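Local coordinates for protein BpsB (PgaB), Poly-beta-1,6-N-acetyl-D-glucosamine N-deacetylase (Bordetella bronchiseptica RB50, PDB 5BU6) that removes N-acetyl groups from poly-beta-1,6-N-acetyl-D-glucosamine as a family 4 carbohydrate esterase and is required for biofilm formation, at residues 228-233 against 255-260. The protein carries 5 engineered substitutions. Numbering follows the deposited sequence.
Sequences DTDQVA and LTQIRR
Asp230 and Thr256 have the nearest CA atoms across the two segments, 7.3 Å apart. At this spacing the join is made by a side-chain bridge and a water. Asp230 points from the helix toward segment 255-260, and Gln257 reaches across to it. NE2 of Gln257 donates a hydrogen bond to OD2 of Asp230 over 2.8 Å, with an N-H...O angle of 161°. The oxygen lies in the plane of the Gln257 amide. The donor, however, sits above the carboxylate, 60° out of its plane. The amide and carboxylate planes are turned steeply against each other. Gln257 reaches this place because its chain folds at chi2 (-69°), which swings the amide round toward the helix. The other amide atom, OE1, accepts a hydrogen bond from NE2 of His225, so both ends of the amide are held and its rotation is fixed. The Asp230 side chain also touches His225, just ahead of the helix.

In this polysaccharide deacetylase fold, helix 227-235 packs against the long helix 189-211, and segment 255-260 lies between strand 240-242 and strand 261-266 of the parallel sheet. The contact joins helix 227-235 to the segment that leads into strand 261-266.

The second carboxylate oxygen is used through water. One water donates to OD1 of Asp230 at 2.9 Å and to the backbone O of Thr256 at 2.8 Å. Little surface is buried between the segments, about 83 Å² over both sides.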
loop_
_atom_site.group_PDB
_atom_site.type_symbol
_atom_site.label_atom_id
_atom_site.label_comp_id
_atom_site.label_asym_id
_atom_site.label_seq_id
_atom_site.Cartn_x
_atom_site.Cartn_y
_atom_site.Cartn_z
ATOM N N ASP A 228 -3.074 -17.955 3.652
ATOM C CA ASP A 228 -4.488 -17.718 3.944
ATOM C C ASP A 228 -4.954 -16.338 3.467
ATOM O O ASP A 228 -6.042 -16.211 2.911
ATOM C CB ASP A 228 -4.759 -17.876 5.441
ATOM C CG ASP A 228 -4.611 -19.320 5.914
ATOM O OD1 ASP A 228 -5.028 -20.241 5.176
ATOM O OD2 ASP A 228 -4.074 -19.533 7.025
ATOM N N THR A 229 -4.143 -15.302 3.679
ATOM C CA THR A 229 -4.571 -13.977 3.269
ATOM C C THR A 229 -4.567 -13.846 1.748
ATOM O O THR A 229 -5.388 -13.125 1.198
ATOM C CB THR A 229 -3.698 -12.851 3.882
ATOM O OG1 THR A 229 -2.384 -12.887 3.325
ATOM C CG2 THR A 229 -3.603 -13.005 5.380
ATOM N N ASP A 230 -3.653 -14.532 1.069
ATOM C CA ASP A 230 -3.607 -14.444 -0.390
ATOM C C ASP A 230 -4.831 -15.126 -0.992
ATOM O O ASP A 230 -5.410 -14.646 -1.965
ATOM C CB ASP A 230 -2.317 -15.056 -0.932
ATOM C CG ASP A 230 -1.081 -14.243 -0.530
ATOM O OD1 ASP A 230 -1.255 -13.070 -0.132
ATOM O OD2 ASP A 230 0.046 -14.769 -0.596
ATOM N N GLN A 231 -5.240 -16.228 -0.386
ATOM C CA GLN A 231 -6.405 -16.969 -0.859
ATOM C C GLN A 231 -7.679 -16.153 -0.662
ATOM O O GLN A 231 -8.547 -16.094 -1.524
ATOM C CB GLN A 231 -6.509 -18.299 -0.126
ATOM C CG GLN A 231 -7.629 -19.178 -0.622
ATOM C CD GLN A 231 -7.790 -20.412 0.239
ATOM O OE1 GLN A 231 -6.827 -20.884 0.850
ATOM N NE2 GLN A 231 -9.012 -20.936 0.307
ATOM N N VAL A 232 -7.770 -15.509 0.491
ATOM C CA VAL A 232 -8.912 -14.690 0.825
ATOM C C VAL A 232 -8.972 -13.426 -0.050
ATOM O O VAL A 232 -10.040 -13.013 -0.481
ATOM C CB VAL A 232 -8.863 -14.316 2.325
ATOM C CG1 VAL A 232 -9.544 -13.027 2.573
ATOM C CG2 VAL A 232 -9.452 -15.436 3.166
ATOM N N ALA A 233 -7.822 -12.817 -0.316
ATOM C CA ALA A 233 -7.768 -11.667 -1.222
ATOM C C ALA A 233 -8.306 -12.062 -2.602
ATOM O O ALA A 233 -9.044 -11.308 -3.232
ATOM C CB ALA A 233 -6.344 -11.142 -1.331
ATOM N N LEU A 255 1.668 -11.766 -9.900
ATOM C CA LEU A 255 1.256 -10.412 -9.537
ATOM C C LEU A 255 0.643 -10.373 -8.141
ATOM O O LEU A 255 0.401 -9.304 -7.608
ATOM C CB LEU A 255 0.268 -9.823 -10.562
ATOM C CG LEU A 255 0.855 -9.504 -11.943
ATOM C CD1 LEU A 255 -0.157 -8.729 -12.770
ATOM C CD2 LEU A 255 2.207 -8.761 -11.896
ATOM N N THR A 256 0.416 -11.541 -7.542
ATOM C CA THR A 256 -0.054 -11.601 -6.159
ATOM C C THR A 256 1.089 -11.389 -5.172
ATOM O O THR A 256 0.852 -11.175 -3.985
ATOM C CB THR A 256 -0.690 -12.957 -5.844
ATOM O OG1 THR A 256 0.268 -13.981 -6.138
ATOM C CG2 THR A 256 -1.957 -13.179 -6.682
ATOM N N GLN A 257 2.324 -11.473 -5.664
ATOM C CA GLN A 257 3.511 -11.414 -4.809
ATOM C C GLN A 257 4.502 -10.346 -5.259
ATOM O O GLN A 257 5.722 -10.554 -5.197
ATOM C CB GLN A 257 4.229 -12.771 -4.791
ATOM C CG GLN A 257 3.349 -13.966 -4.509
ATOM C CD GLN A 257 2.842 -13.978 -3.092
ATOM O OE1 GLN A 257 3.540 -13.548 -2.166
ATOM N NE2 GLN A 257 1.612 -14.452 -2.908
ATOM N N ILE A 258 3.989 -9.199 -5.679
ATOM C CA ILE A 258 4.832 -8.131 -6.215
ATOM C C ILE A 258 5.851 -7.610 -5.179
ATOM O O ILE A 258 5.507 -7.331 -4.026
ATOM C CB ILE A 258 3.952 -6.983 -6.737
ATOM C CG1 ILE A 258 3.153 -7.447 -7.972
ATOM C CG2 ILE A 258 4.777 -5.764 -7.115
ATOM C CD1 ILE A 258 2.213 -6.361 -8.492
ATOM N N ARG A 259 7.103 -7.519 -5.615
ATOM C CA ARG A 259 8.221 -7.057 -4.806
ATOM C C ARG A 259 8.361 -5.539 -4.846
ATOM O O ARG A 259 8.162 -4.932 -5.888
ATOM C CB ARG A 259 9.522 -7.701 -5.308
ATOM C CG ARG A 259 9.482 -9.202 -5.202
ATOM C CD ARG A 259 10.521 -9.867 -6.073
ATOM N NE ARG A 259 10.533 -11.301 -5.832
ATOM C CZ ARG A 259 11.256 -12.168 -6.530
ATOM N NH1 ARG A 259 12.014 -11.747 -7.533
ATOM N NH2 ARG A 259 11.204 -13.455 -6.227
ATOM N N ARG A 260 8.731 -4.921 -3.730
ATOM C CA ARG A 260 9.027 -3.497 -3.785
ATOM C C ARG A 260 10.091 -3.082 -2.795
ATOM O O ARG A 260 10.368 -3.790 -1.820
ATOM C CB ARG A 260 7.767 -2.676 -3.550
ATOM C CG ARG A 260 7.244 -2.718 -2.173
ATOM C CD ARG A 260 5.690 -2.569 -2.198
ATOM N NE ARG A 260 5.200 -2.672 -0.831
ATOM C CZ ARG A 260 4.590 -1.694 -0.173
ATOM N NH1 ARG A 260 4.329 -0.544 -0.776
ATOM N NH2 ARG A 260 4.209 -1.886 1.080
HETATM O O HOH W 1 -1.324 -11.069 -2.235
#